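Local coordinates for insecticidal crystal protein Cry35Ab1 (Bacillus thuringiensis, PDB 4JP0) that acts as one half of a binary insecticidal toxin against western corn rootworm, needing its partner protein Cry34Ab1 for full potency, with the larval midgut lining its probable target, at residues W47-P51 with I197-Y202; N96-I102 with Q133-L137; Y208-A214 with I310-I315. One frame throughout, in Å; residues are numbered along the deposited sequence.

In the fold
Contacts 1 and 2 belong to the same end of this elongated monomer, and contact 3 lies on the other side of the chain's centre. Contact 2 (96-102 with 133-137) pairs strands 99-104 and 135-142 within the N-terminal ricin B-type lectin domain, a beta-trefoil. Contact 1 joins that domain to the Toxin_10 region, setting strand 43-52 against the end of helix 193-199 and the turn that follows. The two lie about 22 Å apart between centres and touch where Leu49 CD1 meets Leu137 CD2 at 4.0 Å. From that turn the chain runs straight into strand 202-221, which carries half of contact 3; the centre of contact 3 is about 36 Å from that of contact 1 and about 53 Å from that of contact 2.

Contact 1 (W47-P51 with I197-Y202); sequences WFLFP and IKTTPY
Phe50 reaches from strand 43-52 and packs against Ile197, Pro201 and Tyr202. Its CG stands anti to the carbonyl carbon (chi1 -72°), which carries the ring across to the other segment. Beyond CB and CG, one side of the ring runs along Tyr202: Phe50 CD2 lies 3.6 Å from Tyr202 CZ, and Phe50 CE2 hangs over the tyrosine face. This is a T-shaped pair, the edge of Phe50 toward the face of Tyr202, with centroids 5.3 Å apart and planes at 75°. Phe50 CE2 also comes to 3.4 Å from Pro201 O. At the far end, CZ and CE1 share the methyl Ile197 CD1, which sits at the ring edge, 4.0 Å from Phe50 CE1. Phe48, two residues back, lays its own CD2 over one face of Phe50, and Phe48 CE2 meets Tyr202 CE1 at 3.9 Å while Phe48 CZ rests on Pro201 CB. The tyrosine hydroxyl ends beside Pro51 CD and is hydrogen-bonded to the backbone O of Thr4. Strand 56-61 brings Thr60 against Phe50 and Ile197, and strand 174-182 lends Pro182 to Phe50 and Tyr202, making this a buried apolar seam between the lectin domain and the toxin region.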
loop_
_atom_site.group_PDB
_atom_site.type_symbol
_atom_site.label_atom_id
_atom_site.label_comp_id
_atom_site.label_asym_id
_atom_site.label_seq_id
_atom_site.Cartn_x
_atom_site.Cartn_y
_atom_site.Cartn_z
ATOM N N TRP A 47 -21.410 6.425 11.852
ATOM C CA TRP A 47 -20.614 6.661 10.659
ATOM C C TRP A 47 -19.116 6.585 10.990
ATOM O O TRP A 47 -18.690 7.012 12.077
ATOM C CB TRP A 47 -20.960 8.040 10.042
ATOM C CG TRP A 47 -22.387 8.158 9.843
ATOM C CD1 TRP A 47 -23.264 8.927 10.566
ATOM C CD2 TRP A 47 -23.161 7.441 8.891
ATOM N NE1 TRP A 47 -24.540 8.727 10.100
ATOM C CE2 TRP A 47 -24.508 7.793 9.096
ATOM C CE3 TRP A 47 -22.854 6.487 7.894
ATOM C CZ2 TRP A 47 -25.562 7.238 8.331
ATOM C CZ3 TRP A 47 -23.901 5.944 7.122
ATOM C CH2 TRP A 47 -25.230 6.343 7.345
ATOM N N PHE A 48 -18.339 6.003 10.075
ATOM C CA PHE A 48 -16.881 5.908 10.265
ATOM C C PHE A 48 -16.198 6.664 9.156
ATOM O O PHE A 48 -16.509 6.459 7.960
ATOM C CB PHE A 48 -16.430 4.436 10.258
ATOM C CG PHE A 48 -15.105 4.209 10.904
ATOM C CD1 PHE A 48 -15.040 3.763 12.219
ATOM C CD2 PHE A 48 -13.917 4.419 10.200
ATOM C CE1 PHE A 48 -13.819 3.548 12.834
ATOM C CE2 PHE A 48 -12.680 4.211 10.821
ATOM C CZ PHE A 48 -12.639 3.770 12.138
ATOM N N LEU A 49 -15.312 7.579 9.530
ATOM C CA LEU A 49 -14.609 8.371 8.543
ATOM C C LEU A 49 -13.292 7.707 8.198
ATOM O O LEU A 49 -12.544 7.345 9.091
ATOM C CB LEU A 49 -14.272 9.739 9.121
ATOM C CG LEU A 49 -15.417 10.628 9.562
ATOM C CD1 LEU A 49 -14.852 12.010 9.934
ATOM C CD2 LEU A 49 -16.431 10.729 8.436
ATOM N N PHE A 50 -13.035 7.498 6.915
ATOM C CA PHE A 50 -11.680 7.064 6.482
ATOM C C PHE A 50 -11.014 8.191 5.699
ATOM O O PHE A 50 -11.659 8.844 4.867
ATOM C CB PHE A 50 -11.762 5.836 5.606
ATOM C CG PHE A 50 -12.136 4.569 6.368
ATOM C CD1 PHE A 50 -13.354 3.966 6.176
ATOM C CD2 PHE A 50 -11.257 3.999 7.263
ATOM C CE1 PHE A 50 -13.682 2.787 6.821
ATOM C CE2 PHE A 50 -11.596 2.828 7.945
ATOM C CZ PHE A 50 -12.806 2.222 7.706
ATOM N N PRO A 51 -9.735 8.436 5.953
ATOM C CA PRO A 51 -9.030 9.508 5.267
ATOM C C PRO A 51 -8.477 9.003 3.927
ATOM O O PRO A 51 -8.049 7.847 3.822
ATOM C CB PRO A 51 -7.884 9.837 6.239
ATOM C CG PRO A 51 -7.509 8.445 6.817
ATOM C CD PRO A 51 -8.842 7.675 6.862
ATOM N N ILE A 197 -15.225 -4.119 9.790
ATOM C CA ILE A 197 -15.074 -2.766 10.277
ATOM C C ILE A 197 -15.073 -2.679 11.827
ATOM O O ILE A 197 -14.519 -1.750 12.384
ATOM C CB ILE A 197 -16.131 -1.823 9.650
ATOM C CG1 ILE A 197 -15.621 -0.374 9.715
ATOM C CG2 ILE A 197 -17.482 -1.976 10.371
ATOM C CD1 ILE A 197 -16.334 0.562 8.753
ATOM N N LYS A 198 -15.729 -3.624 12.502
ATOM C CA LYS A 198 -15.788 -3.607 13.953
ATOM C C LYS A 198 -14.522 -4.110 14.613
ATOM O O LYS A 198 -14.200 -3.686 15.734
ATOM C CB LYS A 198 -16.991 -4.442 14.446
ATOM C CG LYS A 198 -18.256 -3.671 14.307
ATOM C CD LYS A 198 -19.504 -4.528 14.498
ATOM C CE LYS A 198 -19.732 -4.914 15.914
ATOM N NZ LYS A 198 -20.546 -6.178 15.962
ATOM N N THR A 199 -13.791 -4.967 13.914
ATOM C CA THR A 199 -12.630 -5.597 14.499
ATOM C C THR A 199 -11.322 -5.193 13.855
ATOM O O THR A 199 -10.306 -5.212 14.525
ATOM C CB THR A 199 -12.729 -7.143 14.486
ATOM O OG1 THR A 199 -12.827 -7.618 13.136
ATOM C CG2 THR A 199 -14.018 -7.600 15.175
ATOM N N THR A 200 -11.321 -4.827 12.586
ATOM C CA THR A 200 -10.090 -4.487 11.927
ATOM C C THR A 200 -10.303 -3.345 10.925
ATOM O O THR A 200 -10.085 -3.513 9.797
ATOM C CB THR A 200 -9.396 -5.739 11.274
ATOM O OG1 THR A 200 -8.272 -5.328 10.544
ATOM C CG2 THR A 200 -10.327 -6.461 10.357
ATOM N N PRO A 201 -10.782 -2.202 11.398
ATOM C CA PRO A 201 -11.142 -1.125 10.457
ATOM C C PRO A 201 -9.941 -0.642 9.661
ATOM O O PRO A 201 -10.116 -0.130 8.573
ATOM C CB PRO A 201 -11.678 -0.005 11.366
ATOM C CG PRO A 201 -11.088 -0.346 12.755
ATOM C CD PRO A 201 -11.105 -1.845 12.801
ATOM N N TYR A 202 -8.748 -0.763 10.234
ATOM C CA TYR A 202 -7.530 -0.508 9.465
ATOM C C TYR A 202 -6.695 -1.746 9.340
ATOM O O TYR A 202 -6.397 -2.407 10.342
ATOM C CB TYR A 202 -6.682 0.600 10.082
ATOM C CG TYR A 202 -7.337 1.950 9.945
ATOM C CD1 TYR A 202 -8.227 2.426 10.931
ATOM C CD2 TYR A 202 -7.129 2.725 8.806
ATOM C CE1 TYR A 202 -8.855 3.698 10.809
ATOM C CE2 TYR A 202 -7.741 3.977 8.676
ATOM C CZ TYR A 202 -8.597 4.449 9.666
ATOM O OH TYR A 202 -9.204 5.661 9.467
#

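Contact 2 (N96-I102 with Q133-L137); sequences NGSSYVI and QQWNL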
loop_
_atom_site.group_PDB
_atom_site.type_symbol
_atom_site.label_atom_id
_atom_site.label_comp_id
_atom_site.label_asym_id
_atom_site.label_seq_id
_atom_site.Cartn_x
_atom_site.Cartn_y
_atom_site.Cartn_z
ATOM N N ASN A 96 -16.263 25.281 10.650
ATOM C CA ASN A 96 -16.928 26.575 10.449
ATOM C C ASN A 96 -17.494 26.986 11.783
ATOM O O ASN A 96 -18.622 26.641 12.128
ATOM C CB ASN A 96 -18.041 26.474 9.395
ATOM C CG ASN A 96 -18.519 27.833 8.904
ATOM O OD1 ASN A 96 -17.726 28.780 8.768
ATOM N ND2 ASN A 96 -19.808 27.931 8.605
ATOM N N GLY A 97 -16.682 27.700 12.544
ATOM C CA GLY A 97 -17.042 28.059 13.891
ATOM C C GLY A 97 -17.139 26.788 14.713
ATOM O O GLY A 97 -16.236 25.953 14.725
ATOM N N SER A 98 -18.267 26.614 15.379
ATOM C CA SER A 98 -18.426 25.479 16.270
ATOM C C SER A 98 -19.000 24.237 15.580
ATOM O O SER A 98 -19.225 23.205 16.213
ATOM C CB SER A 98 -19.313 25.896 17.453
ATOM O OG SER A 98 -20.417 26.675 16.986
ATOM N N SER A 99 -19.237 24.297 14.290
ATOM C CA SER A 99 -19.779 23.149 13.578
ATOM C C SER A 99 -18.931 22.833 12.345
ATOM O O SER A 99 -17.812 23.208 12.262
ATOM C CB SER A 99 -21.214 23.424 13.207
ATOM O OG SER A 99 -22.016 23.584 14.331
ATOM N N TYR A 100 -19.502 22.155 11.399
ATOM C CA TYR A 100 -18.781 21.814 10.181
ATOM C C TYR A 100 -19.653 21.902 8.957
ATOM O O TYR A 100 -20.842 21.648 9.016
ATOM C CB TYR A 100 -18.316 20.355 10.226
ATOM C CG TYR A 100 -17.276 20.019 11.263
ATOM C CD1 TYR A 100 -17.636 19.460 12.485
ATOM C CD2 TYR A 100 -15.933 20.227 11.015
ATOM C CE1 TYR A 100 -16.689 19.119 13.429
ATOM C CE2 TYR A 100 -14.974 19.879 11.963
ATOM C CZ TYR A 100 -15.355 19.333 13.167
ATOM O OH TYR A 100 -14.389 19.006 14.113
ATOM N N VAL A 101 -19.032 22.235 7.834
ATOM C CA VAL A 101 -19.698 22.181 6.540
ATOM C C VAL A 101 -19.195 20.906 5.891
ATOM O O VAL A 101 -17.966 20.619 5.935
ATOM C CB VAL A 101 -19.311 23.396 5.658
ATOM C CG1 VAL A 101 -19.808 23.219 4.187
ATOM C CG2 VAL A 101 -19.862 24.686 6.291
ATOM N N ILE A 102 -20.115 20.110 5.338
ATOM C CA ILE A 102 -19.734 18.846 4.717
ATOM C C ILE A 102 -19.932 19.030 3.236
ATOM O O ILE A 102 -21.038 19.244 2.761
ATOM C CB ILE A 102 -20.548 17.649 5.298
ATOM C CG1 ILE A 102 -20.213 17.486 6.783
ATOM C CG2 ILE A 102 -20.188 16.374 4.550
ATOM C CD1 ILE A 102 -21.172 16.562 7.600
ATOM N N GLN A 133 -26.919 24.212 6.804
ATOM C CA GLN A 133 -25.748 23.658 6.160
ATOM C C GLN A 133 -24.625 23.444 7.190
ATOM O O GLN A 133 -23.490 23.169 6.831
ATOM C CB GLN A 133 -25.306 24.612 5.031
ATOM C CG GLN A 133 -26.342 24.599 3.872
ATOM C CD GLN A 133 -25.926 25.473 2.710
ATOM O OE1 GLN A 133 -25.137 26.386 2.890
ATOM N NE2 GLN A 133 -26.411 25.156 1.506
ATOM N N GLN A 134 -24.960 23.511 8.481
ATOM C CA GLN A 134 -23.946 23.291 9.508
ATOM C C GLN A 134 -24.242 21.967 10.253
ATOM O O GLN A 134 -25.392 21.674 10.575
ATOM C CB GLN A 134 -23.889 24.432 10.519
ATOM C CG GLN A 134 -23.963 25.864 9.944
ATOM C CD GLN A 134 -22.872 26.129 8.947
ATOM O OE1 GLN A 134 -21.704 25.880 9.239
ATOM N NE2 GLN A 134 -23.238 26.661 7.767
ATOM N N TRP A 135 -23.186 21.228 10.580
ATOM C CA TRP A 135 -23.298 19.869 11.103
ATOM C C TRP A 135 -22.343 19.640 12.262
ATOM O O TRP A 135 -21.231 20.172 12.283
ATOM C CB TRP A 135 -22.963 18.858 9.977
ATOM C CG TRP A 135 -23.871 19.030 8.791
ATOM C CD1 TRP A 135 -23.715 19.889 7.770
ATOM C CD2 TRP A 135 -25.160 18.434 8.622
ATOM N NE1 TRP A 135 -24.800 19.845 6.924
ATOM C CE2 TRP A 135 -25.710 18.954 7.425
ATOM C CE3 TRP A 135 -25.872 17.453 9.322
ATOM C CZ2 TRP A 135 -26.951 18.552 6.924
ATOM C CZ3 TRP A 135 -27.109 17.033 8.823
ATOM C CH2 TRP A 135 -27.642 17.590 7.627
ATOM N N ASN A 136 -22.787 18.804 13.202
ATOM C CA ASN A 136 -22.000 18.453 14.355
ATOM C C ASN A 136 -21.629 17.000 14.293
ATOM O O ASN A 136 -22.443 16.192 13.888
ATOM C CB ASN A 136 -22.830 18.695 15.603
ATOM C CG ASN A 136 -23.141 20.178 15.794
ATOM O OD1 ASN A 136 -22.246 21.037 15.679
ATOM N ND2 ASN A 136 -24.398 20.487 16.039
ATOM N N LEU A 137 -20.399 16.691 14.729
ATOM C CA LEU A 137 -19.923 15.313 14.785
ATOM C C LEU A 137 -19.737 14.921 16.227
ATOM O O LEU A 137 -18.993 15.603 16.988
ATOM C CB LEU A 137 -18.633 15.131 13.971
ATOM C CG LEU A 137 -18.886 14.724 12.497
ATOM C CD1 LEU A 137 -19.507 15.822 11.689
ATOM C CD2 LEU A 137 -17.569 14.269 11.835
HETATM O O HOH W 1 -21.197 26.614 11.526
HETATM O O HOH W 2 -22.651 21.368 4.898
#
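Ile102 CD1 packs on Trp135 at the apolar centre, 3.8 Å from Trp135 CB, the two side chains crossing at about a right angle. Leu137 CD1 extends the patch toward Tyr100, 4.2 Å from Tyr100 CD1. Outward comes the backbone: Tyr100 and Trp135 form a single antiparallel hydrogen-bonded pair, Tyr100 N to Trp135 O and Trp135 N to Tyr100 O both 2.8 Å, although the strand axes run at 111° to each other. Tyr100 O also lies at the edge of the indole, whose NE1 bonds to Leu110 O. Beside this pair a water accepts from Ile102 N at 2.9 Å and also lies near Gln133 O. The polar edge begins with Gln134, bent at chi2 (-57°), which brings its amide up to the type II' turn of Asn96 to Ser99. Asn96 ND2 gives Gln134 OE1 a nearly straight bond of 2.9 Å, approaching from above the carbonyl plane, while a second water bridges Gln134 OE1 and Asn96 O. Ser99 OG lies 2.9 Å from Asn136 OD1. With Gln134 NE2 bonded to Asn130 O, both ends of this buried amide are engaged; neutral amides, a hydroxyl and water, not charges, line the edge between turn and segment 133-137.

Contact 3 (Y208-A214 with I310-I315); sequences YQYWQRA and IGFLTI
Two central strands of the four-stranded antiparallel sheet in the toxin region, 202-221 and 307-323, meet here, running at 162° to each other. Tyr210 pairs with Ile315 and Gln212 with Leu313 as hydrogen-bonded pairs; Trp211 with Thr314 and Arg213 with Phe312 are non-hydrogen-bonded, and the side chains of Arg213 and Phe312 diverge. The bond from Ile315 N to Tyr210 O is 2.7 Å, whereas its return, Tyr210 N to Ile315 O, is 3.2 Å. Ala214 N adds a bond to Gly311 O. On the face carrying Tyr210, Gln212, Leu313 and Ile315, the tyrosine ring swings over its neighbour because CG is wedged between the backbone N and the carbonyl carbon (chi1 50°). Ile315 CB then lies 3.9 Å from the centroid of the Tyr210 ring, 19° off the normal, a CH-pi contact. The branches of Ile315 part from there: CG2 reaches the phenol end and Ile315 CG1 abuts Gln212 CB at 3.5 Å. Farther along, Ala214 CB rests against Leu313 CD1. On the other face, Trp211 spreads its indole over Thr314, whose OG1 sits above the six-membered ring, 3.3 Å from Trp211 CH2. Trp211 CE3 also touches Phe312 CB at 3.8 Å. The indole NE1 bonds to Lys156 O, and Tyr158 meets the ring edge to face, so a segment from before the sheet covers this side. Arg213 runs extended past Ile310, its CG and CD both touching Ile310 CD1. Strands 174-182 and 327-346 flank the pair. The contact thus lies at the middle of an antiparallel sheet of long strands in this protein's toxin region, consistent with its membership of the Toxin_10 family.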
loop_
_atom_site.group_PDB
_atom_site.type_symbol
_atom_site.label_atom_id
_atom_site.label_comp_id
_atom_site.label_asym_id
_atom_site.label_seq_id
_atom_site.Cartn_x
_atom_site.Cartn_y
_atom_site.Cartn_z
ATOM N N TYR A 208 8.683 -5.140 2.983
ATOM C CA TYR A 208 9.988 -5.625 3.384
ATOM C C TYR A 208 10.873 -5.712 2.176
ATOM O O TYR A 208 10.394 -5.974 1.055
ATOM C CB TYR A 208 9.893 -7.038 3.940
ATOM C CG TYR A 208 9.173 -7.160 5.269
ATOM C CD1 TYR A 208 7.837 -7.573 5.343
ATOM C CD2 TYR A 208 9.821 -6.868 6.455
ATOM C CE1 TYR A 208 7.181 -7.672 6.592
ATOM C CE2 TYR A 208 9.163 -6.988 7.679
ATOM C CZ TYR A 208 7.849 -7.388 7.735
ATOM O OH TYR A 208 7.213 -7.504 8.982
ATOM N N GLN A 209 12.166 -5.486 2.387
ATOM C CA GLN A 209 13.148 -5.721 1.329
ATOM C C GLN A 209 14.316 -6.497 1.926
ATOM O O GLN A 209 14.525 -6.475 3.145
ATOM C CB GLN A 209 13.605 -4.430 0.662
ATOM C CG GLN A 209 12.519 -3.774 -0.180
ATOM C CD GLN A 209 12.980 -2.464 -0.788
ATOM O OE1 GLN A 209 13.650 -1.672 -0.127
ATOM N NE2 GLN A 209 12.608 -2.223 -2.050
ATOM N N TYR A 210 15.022 -7.217 1.066
ATOM C CA TYR A 210 16.165 -8.027 1.436
ATOM C C TYR A 210 16.805 -8.536 0.146
ATOM O O TYR A 210 16.209 -8.431 -0.928
ATOM C CB TYR A 210 15.746 -9.215 2.308
ATOM C CG TYR A 210 14.594 -10.044 1.776
ATOM C CD1 TYR A 210 14.816 -11.231 1.082
ATOM C CD2 TYR A 210 13.275 -9.663 2.010
ATOM C CE1 TYR A 210 13.722 -12.012 0.616
ATOM C CE2 TYR A 210 12.215 -10.431 1.569
ATOM C CZ TYR A 210 12.431 -11.586 0.887
ATOM O OH TYR A 210 11.325 -12.295 0.459
ATOM N N TRP A 211 18.009 -9.072 0.250
ATOM C CA TRP A 211 18.683 -9.660 -0.891
ATOM C C TRP A 211 18.441 -11.178 -0.898
ATOM O O TRP A 211 18.295 -11.778 0.163
ATOM C CB TRP A 211 20.188 -9.395 -0.774
ATOM C CG TRP A 211 20.576 -7.948 -0.934
ATOM C CD1 TRP A 211 20.864 -7.048 0.062
ATOM C CD2 TRP A 211 20.727 -7.238 -2.172
ATOM N NE1 TRP A 211 21.204 -5.829 -0.485
ATOM C CE2 TRP A 211 21.115 -5.913 -1.854
ATOM C CE3 TRP A 211 20.629 -7.603 -3.527
ATOM C CZ2 TRP A 211 21.368 -4.945 -2.832
ATOM C CZ3 TRP A 211 20.876 -6.608 -4.525
ATOM C CH2 TRP A 211 21.240 -5.316 -4.162
ATOM N N GLN A 212 18.423 -11.773 -2.103
ATOM C CA GLN A 212 18.272 -13.200 -2.332
ATOM C C GLN A 212 19.029 -13.621 -3.607
ATOM O O GLN A 212 19.006 -12.913 -4.598
ATOM C CB GLN A 212 16.782 -13.542 -2.514
ATOM C CG GLN A 212 16.479 -15.028 -2.617
ATOM C CD GLN A 212 14.966 -15.301 -2.679
ATOM O OE1 GLN A 212 14.455 -15.819 -3.687
ATOM N NE2 GLN A 212 14.251 -14.936 -1.620
ATOM N N ARG A 213 19.681 -14.779 -3.559
ATOM C CA ARG A 213 20.398 -15.347 -4.691
ATOM C C ARG A 213 19.500 -15.392 -5.919
ATOM O O ARG A 213 18.341 -15.740 -5.817
ATOM C CB ARG A 213 20.843 -16.771 -4.307
ATOM C CG ARG A 213 21.183 -17.706 -5.456
ATOM C CD ARG A 213 21.493 -19.147 -5.003
ATOM N NE ARG A 213 21.172 -20.123 -6.045
ATOM C CZ ARG A 213 21.678 -21.353 -6.107
ATOM N NH1 ARG A 213 22.551 -21.762 -5.186
ATOM N NH2 ARG A 213 21.320 -22.176 -7.091
ATOM N N ALA A 214 20.023 -15.007 -7.076
ATOM C CA ALA A 214 19.246 -15.089 -8.306
ATOM C C ALA A 214 19.352 -16.501 -8.864
ATOM O O ALA A 214 20.456 -17.012 -9.080
ATOM C CB ALA A 214 19.765 -14.119 -9.303
ATOM N N ILE A 310 28.232 -15.542 -8.352
ATOM C CA ILE A 310 26.837 -15.693 -8.034
ATOM C C ILE A 310 26.256 -14.293 -8.015
ATOM O O ILE A 310 26.961 -13.322 -7.754
ATOM C CB ILE A 310 26.641 -16.398 -6.675
ATOM C CG1 ILE A 310 25.160 -16.771 -6.472
ATOM C CG2 ILE A 310 27.130 -15.523 -5.562
ATOM C CD1 ILE A 310 24.899 -17.777 -5.380
ATOM N N GLY A 311 24.959 -14.187 -8.261
ATOM C CA GLY A 311 24.314 -12.898 -8.271
ATOM C C GLY A 311 23.182 -12.786 -7.270
ATOM O O GLY A 311 22.579 -13.793 -6.876
ATOM N N PHE A 312 22.928 -11.556 -6.838
ATOM C CA PHE A 312 21.809 -11.285 -5.943
ATOM C C PHE A 312 20.878 -10.229 -6.497
ATOM O O PHE A 312 21.293 -9.361 -7.267
ATOM C CB PHE A 312 22.331 -10.824 -4.595
ATOM C CG PHE A 312 23.130 -11.877 -3.872
ATOM C CD1 PHE A 312 24.510 -11.940 -4.002
ATOM C CD2 PHE A 312 22.497 -12.803 -3.067
ATOM C CE1 PHE A 312 25.242 -12.904 -3.361
ATOM C CE2 PHE A 312 23.228 -13.760 -2.400
ATOM C CZ PHE A 312 24.606 -13.807 -2.545
ATOM N N LEU A 313 19.624 -10.321 -6.074
ATOM C CA LEU A 313 18.569 -9.359 -6.401
ATOM C C LEU A 313 17.946 -8.864 -5.116
ATOM O O LEU A 313 17.870 -9.608 -4.133
ATOM C CB LEU A 313 17.479 -10.056 -7.207
ATOM C CG LEU A 313 17.919 -10.451 -8.618
ATOM C CD1 LEU A 313 17.014 -11.516 -9.180
ATOM C CD2 LEU A 313 17.889 -9.167 -9.483
ATOM N N THR A 314 17.472 -7.614 -5.140
ATOM C CA THR A 314 16.718 -7.076 -4.025
ATOM C C THR A 314 15.316 -7.572 -4.220
ATOM O O THR A 314 14.731 -7.378 -5.293
ATOM C CB THR A 314 16.717 -5.544 -4.029
ATOM O OG1 THR A 314 18.012 -5.083 -3.659
ATOM C CG2 THR A 314 15.805 -5.000 -2.902
ATOM N N ILE A 315 14.806 -8.254 -3.202
ATOM C CA ILE A 315 13.440 -8.727 -3.196
ATOM C C ILE A 315 12.587 -7.715 -2.469
ATOM O O ILE A 315 13.021 -7.156 -1.471
ATOM C CB ILE A 315 13.319 -10.061 -2.457
ATOM C CG1 ILE A 315 14.284 -11.112 -3.022
ATOM C CG2 ILE A 315 11.860 -10.579 -2.587
ATOM C CD1 ILE A 315 13.971 -11.507 -4.488
#